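Local coordinates for protein tRNA-5-methyluridine(54) 2-sulfurtransferase (Pyrococcus horikoshii, PDB 5MKO) that catalyses the ATP-dependent 2-thiolation of 5-methyluridine 54 in the T loop of tRNA, a modification that stabilises tRNA at high temperature, at residues V55-G60 with E95-Q100; I77-I82 with I104-H109; I154-N159 with K195-Y200. One frame throughout, in Å; residues are numbered along the deposited sequence.

Contact 1 of 3, residues V55-G60 with E95-Q100; sequences VAVSGG and EYAKKQ. With AMP (adenosine monophosphate), chain C.
Gly59 meets Gln100 and Ala97 where the PP-loop, whose signature SGGxDS begins at Ser58, leaves strand 52-56 and passes over helix 90-104. The loop belongs to the ATP-binding PP-loop domain, and Gly60 is the N-cap of helix 61-72, which follows it. Gly59 suits its place chiefly because its phi of 110° would press a CB against the carbonyl O of Ser58. A CB there would also come close to Tyr96 CB; the bare CA now lies 4.2 Å from Ala97 N. Gln100 supplies the polar grip. With CG beside its own backbone N (chi1 -73°) and the chain extended beyond, its amide reaches the turn, and NE2 donates to Gly59 O at 3.0 Å. That donor sits above the carbonyl plane rather than within it, and the same NE2 also bonds to Glu217 O. The other end of the amide is held through water: one molecule donates to Gln100 OE1 (2.7 Å) and to Gly60 O (2.8 Å), and accepts from Gly59 N. With both ends engaged in different roles, the bonding pattern is consistent with a single orientation of the amide, and glutamine, carrying both a donor and an acceptor, fits the task. Ala97 is small enough to let the glycine backbone approach, and its methyl meets Val57 CG2 at 4.2 Å. Val57 packs between strand and helix, also touching Cys79 and Leu108. On the ligand's side of the loop, Ala56 O accepts a hydrogen bond from the ribose O2' of AMP at 2.7 Å.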
loop_
_atom_site.group_PDB
_atom_site.type_symbol
_atom_site.label_atom_id
_atom_site.label_comp_id
_atom_site.label_asym_id
_atom_site.label_seq_id
_atom_site.Cartn_x
_atom_site.Cartn_y
_atom_site.Cartn_z
ATOM N N VAL A 55 -30.304 7.303 1.697
ATOM C CA VAL A 55 -29.334 6.795 0.735
ATOM C C VAL A 55 -29.015 7.891 -0.283
ATOM O O VAL A 55 -29.896 8.349 -1.009
ATOM C CB VAL A 55 -29.699 5.423 0.084
ATOM C CG1 VAL A 55 -28.527 4.884 -0.750
ATOM C CG2 VAL A 55 -30.115 4.400 1.143
ATOM N N ALA A 56 -27.751 8.333 -0.295
ATOM C CA ALA A 56 -27.266 9.351 -1.210
ATOM C C ALA A 56 -27.050 8.638 -2.551
ATOM O O ALA A 56 -26.131 7.825 -2.676
ATOM C CB ALA A 56 -25.969 9.931 -0.680
ATOM N N VAL A 57 -27.967 8.854 -3.508
ATOM C CA VAL A 57 -27.939 8.191 -4.813
ATOM C C VAL A 57 -27.376 9.127 -5.891
ATOM O O VAL A 57 -27.904 10.212 -6.123
ATOM C CB VAL A 57 -29.295 7.529 -5.210
ATOM C CG1 VAL A 57 -29.685 6.437 -4.219
ATOM C CG2 VAL A 57 -30.415 8.555 -5.345
ATOM N N SER A 58 -26.288 8.703 -6.523
ATOM C CA SER A 58 -25.562 9.465 -7.544
ATOM C C SER A 58 -26.056 9.265 -8.970
ATOM O O SER A 58 -25.835 10.138 -9.820
ATOM C CB SER A 58 -24.081 9.104 -7.499
ATOM O OG SER A 58 -23.887 7.701 -7.519
ATOM N N GLY A 59 -26.674 8.116 -9.223
ATOM C CA GLY A 59 -27.089 7.689 -10.552
ATOM C C GLY A 59 -26.219 6.532 -11.009
ATOM O O GLY A 59 -26.530 5.876 -12.006
ATOM N N GLY A 60 -25.116 6.305 -10.282
ATOM C CA GLY A 60 -24.187 5.205 -10.499
ATOM C C GLY A 60 -24.633 3.931 -9.801
ATOM O O GLY A 60 -25.526 3.957 -8.951
ATOM N N GLU A 95 -32.028 11.409 -14.249
ATOM C CA GLU A 95 -32.947 10.466 -14.877
ATOM C C GLU A 95 -32.629 9.037 -14.457
ATOM O O GLU A 95 -33.549 8.268 -14.165
ATOM C CB GLU A 95 -32.973 10.626 -16.410
ATOM C CG GLU A 95 -33.729 11.849 -16.941
ATOM C CD GLU A 95 -34.971 12.353 -16.215
ATOM O OE1 GLU A 95 -36.102 11.978 -16.602
ATOM O OE2 GLU A 95 -34.808 13.188 -15.296
ATOM N N TYR A 96 -31.333 8.696 -14.375
ATOM C CA TYR A 96 -30.895 7.371 -13.944
ATOM C C TYR A 96 -31.302 7.074 -12.500
ATOM O O TYR A 96 -31.802 5.980 -12.234
ATOM C CB TYR A 96 -29.391 7.165 -14.182
ATOM C CG TYR A 96 -29.107 6.419 -15.466
ATOM C CD1 TYR A 96 -29.506 5.100 -15.632
ATOM C CD2 TYR A 96 -28.464 7.039 -16.527
ATOM C CE1 TYR A 96 -29.274 4.416 -16.822
ATOM C CE2 TYR A 96 -28.202 6.356 -17.717
ATOM C CZ TYR A 96 -28.622 5.047 -17.863
ATOM O OH TYR A 96 -28.394 4.357 -19.029
ATOM N N ALA A 97 -31.153 8.071 -11.595
ATOM C CA ALA A 97 -31.524 7.987 -10.181
ATOM C C ALA A 97 -33.033 7.772 -10.025
ATOM O O ALA A 97 -33.444 6.959 -9.191
ATOM C CB ALA A 97 -31.089 9.246 -9.450
ATOM N N LYS A 98 -33.851 8.468 -10.857
ATOM C CA LYS A 98 -35.319 8.358 -10.882
ATOM C C LYS A 98 -35.727 6.926 -11.229
ATOM O O LYS A 98 -36.493 6.314 -10.484
ATOM C CB LYS A 98 -35.920 9.336 -11.896
ATOM C CG LYS A 98 -35.988 10.781 -11.432
ATOM C CD LYS A 98 -36.401 11.684 -12.587
ATOM C CE LYS A 98 -36.409 13.139 -12.204
ATOM N NZ LYS A 98 -37.702 13.780 -12.544
ATOM N N LYS A 99 -35.161 6.380 -12.332
ATOM C CA LYS A 99 -35.373 5.010 -12.820
ATOM C C LYS A 99 -35.052 4.003 -11.716
ATOM O O LYS A 99 -35.867 3.115 -11.456
ATOM C CB LYS A 99 -34.479 4.711 -14.045
ATOM C CG LYS A 99 -34.907 5.383 -15.344
ATOM C CD LYS A 99 -34.060 4.915 -16.541
ATOM C CE LYS A 99 -32.919 5.850 -16.901
ATOM N NZ LYS A 99 -32.224 5.437 -18.151
ATOM N N GLN A 100 -33.878 4.167 -11.055
ATOM C CA GLN A 100 -33.404 3.296 -9.981
ATOM C C GLN A 100 -34.381 3.268 -8.811
ATOM O O GLN A 100 -34.895 2.199 -8.479
ATOM C CB GLN A 100 -31.999 3.701 -9.514
ATOM C CG GLN A 100 -30.883 3.340 -10.498
ATOM C CD GLN A 100 -29.638 4.196 -10.375
ATOM O OE1 GLN A 100 -29.495 5.046 -9.488
ATOM N NE2 GLN A 100 -28.682 3.961 -11.250
HETATM P P AMP C . -17.994 9.756 -5.032
HETATM O O1P AMP C . -18.461 10.328 -6.394
HETATM O O2P AMP C . -17.304 8.375 -5.247
HETATM O O3P AMP C . -17.195 10.716 -4.203
HETATM O "O5'" AMP C . -19.312 9.434 -4.232
HETATM C "C5'" AMP C . -19.371 8.697 -2.997
HETATM C "C4'" AMP C . -20.816 8.421 -2.686
HETATM O "O4'" AMP C . -21.539 9.669 -2.611
HETATM C "C3'" AMP C . -21.550 7.613 -3.742
HETATM O "O3'" AMP C . -21.301 6.223 -3.576
HETATM C "C2'" AMP C . -23.001 8.023 -3.505
HETATM O "O2'" AMP C . -23.541 7.311 -2.398
HETATM C "C1'" AMP C . -22.849 9.504 -3.129
HETATM N N9 AMP C . -23.051 10.460 -4.220
HETATM C C8 AMP C . -22.143 10.822 -5.181
HETATM N N7 AMP C . -22.590 11.709 -6.037
HETATM C C5 AMP C . -23.885 11.956 -5.607
HETATM C C6 AMP C . -24.904 12.798 -6.094
HETATM N N6 AMP C . -24.794 13.530 -7.207
HETATM N N1 AMP C . -26.074 12.831 -5.415
HETATM C C2 AMP C . -26.212 12.058 -4.332
HETATM N N3 AMP C . -25.335 11.205 -3.797
HETATM C C4 AMP C . -24.180 11.199 -4.483
HETATM O O HOH W 1 -27.408 5.755 -7.891
#

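Contact 2 of 3, residues I77-I82 with I104-H109; sequences IECLHI and IGAPLH. With AMP (adenosine monophosphate), chain C.
His109 and Cys79 form the centre of this contact. Cys79 O accepts twice from the histidine, from backbone N at 2.8 Å and from ring ND1 at 3.1 Å, the donors approaching from opposite faces of the carbonyl plane. The oxygen lies in the plane of the imidazole, which a chi1 of -52° swings back beside its own backbone N. A leucine here would probably leave Cys79 O with the backbone donor alone and Phe145 without the ring it meets edge-to-face. Cys79 N to Pro107 O (2.8 Å) and His81 N to His109 O (2.9 Å) continue the parallel pairing of strands 76-83 and 108-112, both strands of a beta-alpha-beta unit linked by helix 90-104. Gly105, with positive phi, ends that helix in a Schellman motif and turns the chain toward the second strand. Just beyond, the Ala106 methyl is small enough to sit against Ile77 CD1 (3.7 Å) and Cys79 SG; Ile77 also packs on Leu70, Cys79 on Cys101. Glu78 lays CG across the Pro107 ring, and its OE1 salt-bridges Arg52. Further along, Ile82 reads the adenine edge with its backbone: N donates to AMP N1 (2.9 Å), and O accepts from AMP N6.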
loop_
_atom_site.group_PDB
_atom_site.type_symbol
_atom_site.label_atom_id
_atom_site.label_comp_id
_atom_site.label_asym_id
_atom_site.label_seq_id
_atom_site.Cartn_x
_atom_site.Cartn_y
_atom_site.Cartn_z
ATOM N N ILE A 77 -35.819 3.202 4.235
ATOM C CA ILE A 77 -34.979 4.069 3.423
ATOM C C ILE A 77 -35.749 5.098 2.605
ATOM O O ILE A 77 -36.911 4.910 2.244
ATOM C CB ILE A 77 -33.976 3.278 2.523
ATOM C CG1 ILE A 77 -34.679 2.512 1.379
ATOM C CG2 ILE A 77 -33.052 2.355 3.347
ATOM C CD1 ILE A 77 -33.896 2.500 0.087
ATOM N N GLU A 78 -35.055 6.201 2.329
ATOM C CA GLU A 78 -35.439 7.321 1.482
ATOM C C GLU A 78 -34.157 7.716 0.761
ATOM O O GLU A 78 -33.072 7.419 1.255
ATOM C CB GLU A 78 -36.045 8.470 2.291
ATOM C CG GLU A 78 -37.529 8.279 2.541
ATOM C CD GLU A 78 -38.174 9.256 3.502
ATOM O OE1 GLU A 78 -38.420 8.864 4.665
ATOM O OE2 GLU A 78 -38.468 10.399 3.084
ATOM N N CYS A 79 -34.266 8.278 -0.439
ATOM C CA CYS A 79 -33.095 8.573 -1.250
ATOM C C CYS A 79 -32.926 10.039 -1.600
ATOM O O CYS A 79 -33.911 10.750 -1.799
ATOM C CB CYS A 79 -33.094 7.706 -2.503
ATOM S SG CYS A 79 -33.312 5.938 -2.181
ATOM N N LEU A 80 -31.667 10.480 -1.691
ATOM C CA LEU A 80 -31.333 11.840 -2.087
ATOM C C LEU A 80 -30.417 11.860 -3.293
ATOM O O LEU A 80 -29.382 11.209 -3.289
ATOM C CB LEU A 80 -30.745 12.683 -0.928
ATOM C CG LEU A 80 -30.197 14.088 -1.305
ATOM C CD1 LEU A 80 -31.296 15.053 -1.673
ATOM C CD2 LEU A 80 -29.352 14.668 -0.205
ATOM N N HIS A 81 -30.801 12.616 -4.319
ATOM C CA HIS A 81 -29.968 12.824 -5.487
ATOM C C HIS A 81 -29.638 14.301 -5.565
ATOM O O HIS A 81 -30.534 15.142 -5.479
ATOM C CB HIS A 81 -30.627 12.330 -6.787
ATOM C CG HIS A 81 -29.812 12.661 -8.002
ATOM N ND1 HIS A 81 -28.630 11.997 -8.279
ATOM C CD2 HIS A 81 -29.994 13.634 -8.927
ATOM C CE1 HIS A 81 -28.138 12.573 -9.367
ATOM N NE2 HIS A 81 -28.924 13.563 -9.794
ATOM N N ILE A 82 -28.347 14.615 -5.710
ATOM C CA ILE A 82 -27.891 15.998 -5.834
ATOM C C ILE A 82 -27.485 16.248 -7.286
ATOM O O ILE A 82 -26.570 15.601 -7.786
ATOM C CB ILE A 82 -26.783 16.391 -4.804
ATOM C CG1 ILE A 82 -27.091 15.845 -3.383
ATOM C CG2 ILE A 82 -26.570 17.921 -4.796
ATOM C CD1 ILE A 82 -25.894 15.701 -2.476
ATOM N N ILE A 104 -36.624 0.219 -7.313
ATOM C CA ILE A 104 -36.374 -0.092 -5.899
ATOM C C ILE A 104 -37.677 0.076 -5.113
ATOM O O ILE A 104 -38.018 -0.769 -4.279
ATOM C CB ILE A 104 -35.208 0.790 -5.335
ATOM C CG1 ILE A 104 -33.860 0.386 -5.971
ATOM C CG2 ILE A 104 -35.127 0.720 -3.803
ATOM C CD1 ILE A 104 -32.776 1.476 -6.023
ATOM N N GLY A 105 -38.402 1.144 -5.423
ATOM C CA GLY A 105 -39.654 1.472 -4.759
ATOM C C GLY A 105 -39.402 2.267 -3.497
ATOM O O GLY A 105 -40.045 2.036 -2.470
ATOM N N ALA A 106 -38.446 3.200 -3.569
ATOM C CA ALA A 106 -38.076 4.053 -2.450
ATOM C C ALA A 106 -38.303 5.527 -2.792
ATOM O O ALA A 106 -38.088 5.919 -3.946
ATOM C CB ALA A 106 -36.622 3.821 -2.082
ATOM N N PRO A 107 -38.743 6.355 -1.808
ATOM C CA PRO A 107 -38.956 7.788 -2.089
ATOM C C PRO A 107 -37.658 8.492 -2.489
ATOM O O PRO A 107 -36.619 8.257 -1.873
ATOM C CB PRO A 107 -39.496 8.336 -0.761
ATOM C CG PRO A 107 -39.970 7.136 -0.003
ATOM C CD PRO A 107 -39.043 6.042 -0.395
ATOM N N LEU A 108 -37.705 9.320 -3.542
ATOM C CA LEU A 108 -36.525 10.046 -3.999
ATOM C C LEU A 108 -36.714 11.553 -3.886
ATOM O O LEU A 108 -37.710 12.096 -4.357
ATOM C CB LEU A 108 -36.103 9.629 -5.427
ATOM C CG LEU A 108 -35.036 10.486 -6.136
ATOM C CD1 LEU A 108 -33.656 10.291 -5.528
ATOM C CD2 LEU A 108 -35.003 10.192 -7.608
ATOM N N HIS A 109 -35.738 12.214 -3.250
ATOM C CA HIS A 109 -35.678 13.658 -3.071
ATOM C C HIS A 109 -34.542 14.177 -3.937
ATOM O O HIS A 109 -33.467 13.594 -3.948
ATOM C CB HIS A 109 -35.457 14.040 -1.599
ATOM C CG HIS A 109 -36.422 13.406 -0.645
ATOM N ND1 HIS A 109 -36.300 12.070 -0.328
ATOM C CD2 HIS A 109 -37.461 13.925 0.047
ATOM C CE1 HIS A 109 -37.271 11.807 0.532
ATOM N NE2 HIS A 109 -37.975 12.895 0.817
HETATM P P AMP C . -17.994 9.756 -5.032
HETATM O O1P AMP C . -18.461 10.328 -6.394
HETATM O O2P AMP C . -17.304 8.375 -5.247
HETATM O O3P AMP C . -17.195 10.716 -4.203
HETATM O "O5'" AMP C . -19.312 9.434 -4.232
HETATM C "C5'" AMP C . -19.371 8.697 -2.997
HETATM C "C4'" AMP C . -20.816 8.421 -2.686
HETATM O "O4'" AMP C . -21.539 9.669 -2.611
HETATM C "C3'" AMP C . -21.550 7.613 -3.742
HETATM O "O3'" AMP C . -21.301 6.223 -3.576
HETATM C "C2'" AMP C . -23.001 8.023 -3.505
HETATM O "O2'" AMP C . -23.541 7.311 -2.398
HETATM C "C1'" AMP C . -22.849 9.504 -3.129
HETATM N N9 AMP C . -23.051 10.460 -4.220
HETATM C C8 AMP C . -22.143 10.822 -5.181
HETATM N N7 AMP C . -22.590 11.709 -6.037
HETATM C C5 AMP C . -23.885 11.956 -5.607
HETATM C C6 AMP C . -24.904 12.798 -6.094
HETATM N N6 AMP C . -24.794 13.530 -7.207
HETATM N N1 AMP C . -26.074 12.831 -5.415
HETATM C C2 AMP C . -26.212 12.058 -4.332
HETATM N N3 AMP C . -25.335 11.205 -3.797
HETATM C C4 AMP C . -24.180 11.199 -4.483
#

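Contact 3 of 3, residues I154-N159 with K195-Y200; sequences IATGHN and KVKPLY. With AMP (adenosine monophosphate), chain C.
Backbone hydrogen bonds join Ile154 and Thr156 to Val196: Val196 N donates to Ile154 O at 2.8 Å, and Thr156 N to Val196 O at 3.1 Å. Past this short parallel pairing both chains become loops, bridged by a water that donates to Thr156 O and His158 O and accepts from Leu199 N. Apolar packing lies on one face of the sheet, where the Ala155 methyl meets Val196 CG2 and Pro198 CG, each at 4.1 Å; a small residue suits this spot beneath helix 61-72. Leu199 sets CD1 beside Gly157 O and packs on Val37 of helix 26-43. The aromatic contact is a CH-pi interaction: the extended Lys197 chain brings CE over a face of the His158 ring, 3.8 Å from its centroid. A polar bond of 2.8 Å joins Thr156 OG1 and His158 ND1, OG1 lying between the backbone N and the carbonyl carbon (chi1 58°), which turns it to the ring. Toward AMP, Gly157 N donates to O2' (3.1 Å) and weakly to O3', against which any CB would clash. Held by threonine at ND1 and by lysine over a face, the imidazole is probably restrained from turning, and its CE1 atom stays beside AMP C5'.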
loop_
_atom_site.group_PDB
_atom_site.type_symbol
_atom_site.label_atom_id
_atom_site.label_comp_id
_atom_site.label_asym_id
_atom_site.label_seq_id
_atom_site.Cartn_x
_atom_site.Cartn_y
_atom_site.Cartn_z
ATOM N N ILE A 154 -26.974 8.223 7.137
ATOM C CA ILE A 154 -26.713 8.426 5.707
ATOM C C ILE A 154 -25.938 7.197 5.251
ATOM O O ILE A 154 -24.977 6.812 5.910
ATOM C CB ILE A 154 -25.928 9.729 5.329
ATOM C CG1 ILE A 154 -26.480 10.989 6.019
ATOM C CG2 ILE A 154 -25.895 9.904 3.806
ATOM C CD1 ILE A 154 -25.598 12.248 5.899
ATOM N N ALA A 155 -26.354 6.580 4.146
ATOM C CA ALA A 155 -25.662 5.425 3.587
ATOM C C ALA A 155 -25.152 5.778 2.193
ATOM O O ALA A 155 -25.895 6.341 1.377
ATOM C CB ALA A 155 -26.588 4.219 3.539
ATOM N N THR A 156 -23.861 5.508 1.951
ATOM C CA THR A 156 -23.214 5.773 0.671
ATOM C C THR A 156 -22.887 4.458 -0.033
ATOM O O THR A 156 -22.974 3.395 0.582
ATOM C CB THR A 156 -22.025 6.737 0.817
ATOM O OG1 THR A 156 -21.069 6.208 1.740
ATOM C CG2 THR A 156 -22.450 8.145 1.205
ATOM N N GLY A 157 -22.543 4.550 -1.317
ATOM C CA GLY A 157 -22.248 3.400 -2.167
ATOM C C GLY A 157 -20.836 2.842 -2.148
ATOM O O GLY A 157 -20.563 1.897 -2.891
ATOM N N HIS A 158 -19.936 3.384 -1.295
ATOM C CA HIS A 158 -18.534 2.936 -1.193
ATOM C C HIS A 158 -18.368 1.426 -0.974
ATOM O O HIS A 158 -18.827 0.881 0.035
ATOM C CB HIS A 158 -17.773 3.690 -0.110
ATOM C CG HIS A 158 -17.744 5.167 -0.291
ATOM N ND1 HIS A 158 -18.785 5.962 0.140
ATOM C CD2 HIS A 158 -16.763 5.957 -0.777
ATOM C CE1 HIS A 158 -18.410 7.205 -0.106
ATOM N NE2 HIS A 158 -17.202 7.251 -0.663
ATOM N N ASN A 159 -17.727 0.766 -1.953
ATOM C CA ASN A 159 -17.461 -0.668 -1.958
ATOM C C ASN A 159 -16.037 -0.977 -1.443
ATOM O O ASN A 159 -15.293 -0.050 -1.082
ATOM C CB ASN A 159 -17.728 -1.272 -3.358
ATOM C CG ASN A 159 -16.941 -0.667 -4.504
ATOM O OD1 ASN A 159 -15.748 -0.370 -4.400
ATOM N ND2 ASN A 159 -17.576 -0.536 -5.658
ATOM N N LYS A 195 -22.730 8.465 9.122
ATOM C CA LYS A 195 -22.501 8.018 7.749
ATOM C C LYS A 195 -22.063 6.559 7.813
ATOM O O LYS A 195 -21.225 6.212 8.640
ATOM C CB LYS A 195 -21.446 8.880 7.041
ATOM C CG LYS A 195 -21.991 10.153 6.410
ATOM C CD LYS A 195 -21.057 10.686 5.311
ATOM C CE LYS A 195 -21.555 11.925 4.581
ATOM N NZ LYS A 195 -21.516 13.166 5.422
ATOM N N VAL A 196 -22.655 5.695 6.982
ATOM C CA VAL A 196 -22.323 4.264 6.955
ATOM C C VAL A 196 -22.053 3.761 5.529
ATOM O O VAL A 196 -22.531 4.356 4.556
ATOM C CB VAL A 196 -23.339 3.360 7.704
ATOM C CG1 VAL A 196 -23.257 3.555 9.214
ATOM C CG2 VAL A 196 -24.765 3.553 7.189
ATOM N N LYS A 197 -21.277 2.660 5.425
ATOM C CA LYS A 197 -20.911 2.025 4.156
ATOM C C LYS A 197 -21.373 0.550 4.126
ATOM O O LYS A 197 -20.585 -0.338 4.456
ATOM C CB LYS A 197 -19.405 2.176 3.872
ATOM C CG LYS A 197 -19.010 3.597 3.504
ATOM C CD LYS A 197 -17.529 3.868 3.693
ATOM C CE LYS A 197 -17.189 5.267 3.247
ATOM N NZ LYS A 197 -15.757 5.573 3.394
ATOM N N PRO A 198 -22.649 0.263 3.759
ATOM C CA PRO A 198 -23.116 -1.143 3.744
ATOM C C PRO A 198 -22.388 -2.069 2.765
ATOM O O PRO A 198 -22.338 -3.273 2.996
ATOM C CB PRO A 198 -24.616 -1.026 3.424
ATOM C CG PRO A 198 -24.974 0.407 3.706
ATOM C CD PRO A 198 -23.737 1.190 3.382
ATOM N N LEU A 199 -21.805 -1.510 1.693
ATOM C CA LEU A 199 -21.072 -2.268 0.662
ATOM C C LEU A 199 -19.555 -2.402 0.947
ATOM O O LEU A 199 -18.788 -2.804 0.069
ATOM C CB LEU A 199 -21.300 -1.640 -0.738
ATOM C CG LEU A 199 -22.732 -1.504 -1.278
ATOM C CD1 LEU A 199 -22.691 -1.068 -2.734
ATOM C CD2 LEU A 199 -23.529 -2.803 -1.150
ATOM N N TYR A 200 -19.146 -2.101 2.179
ATOM C CA TYR A 200 -17.766 -2.106 2.654
ATOM C C TYR A 200 -16.950 -3.374 2.335
ATOM O O TYR A 200 -15.739 -3.265 2.091
ATOM C CB TYR A 200 -17.733 -1.827 4.165
ATOM C CG TYR A 200 -16.390 -1.344 4.665
ATOM C CD1 TYR A 200 -15.992 -0.022 4.486
ATOM C CD2 TYR A 200 -15.527 -2.200 5.344
ATOM C CE1 TYR A 200 -14.775 0.435 4.980
ATOM C CE2 TYR A 200 -14.310 -1.753 5.845
ATOM C CZ TYR A 200 -13.924 -0.438 5.641
ATOM O OH TYR A 200 -12.704 -0.001 6.104
HETATM P P AMP C . -17.994 9.756 -5.032
HETATM O O1P AMP C . -18.461 10.328 -6.394
HETATM O O2P AMP C . -17.304 8.375 -5.247
HETATM O O3P AMP C . -17.195 10.716 -4.203
HETATM O "O5'" AMP C . -19.312 9.434 -4.232
HETATM C "C5'" AMP C . -19.371 8.697 -2.997
HETATM C "C4'" AMP C . -20.816 8.421 -2.686
HETATM O "O4'" AMP C . -21.539 9.669 -2.611
HETATM C "C3'" AMP C . -21.550 7.613 -3.742
HETATM O "O3'" AMP C . -21.301 6.223 -3.576
HETATM C "C2'" AMP C . -23.001 8.023 -3.505
HETATM O "O2'" AMP C . -23.541 7.311 -2.398
HETATM C "C1'" AMP C . -22.849 9.504 -3.129
HETATM N N9 AMP C . -23.051 10.460 -4.220
HETATM C C8 AMP C . -22.143 10.822 -5.181
HETATM N N7 AMP C . -22.590 11.709 -6.037
HETATM C C5 AMP C . -23.885 11.956 -5.607
HETATM C C6 AMP C . -24.904 12.798 -6.094
HETATM N N6 AMP C . -24.794 13.530 -7.207
HETATM N N1 AMP C . -26.074 12.831 -5.415
HETATM C C2 AMP C . -26.212 12.058 -4.332
HETATM N N3 AMP C . -25.335 11.205 -3.797
HETATM C C4 AMP C . -24.180 11.199 -4.483
HETATM O O HOH W 2 -21.359 1.316 0.981
#

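In the fold
All three contacts lie in the PP-loop domain and share its central sheet, whose strands run 108-112, 76-83, 52-56, 153-155, 194-196 and 185-186. Contacts 1 and 2 are interlocked along the chain, their segments alternating, and their centres are 8 Å apart; strands 52-56 and 76-83 pair directly, and helix 90-104 of contact 1 links the two strands of contact 2. Contact 3 follows later in the sequence, its centre about 15 Å from each of the others, and joins contact 1 through the pairing of Ala56 with Ala155. Adjacent ends of three strands thus converge on AMP: contact 2 hydrogen-bonds the adenine, contacts 1 and 3 the ribose hydroxyls, and contact 1 also packs on the base.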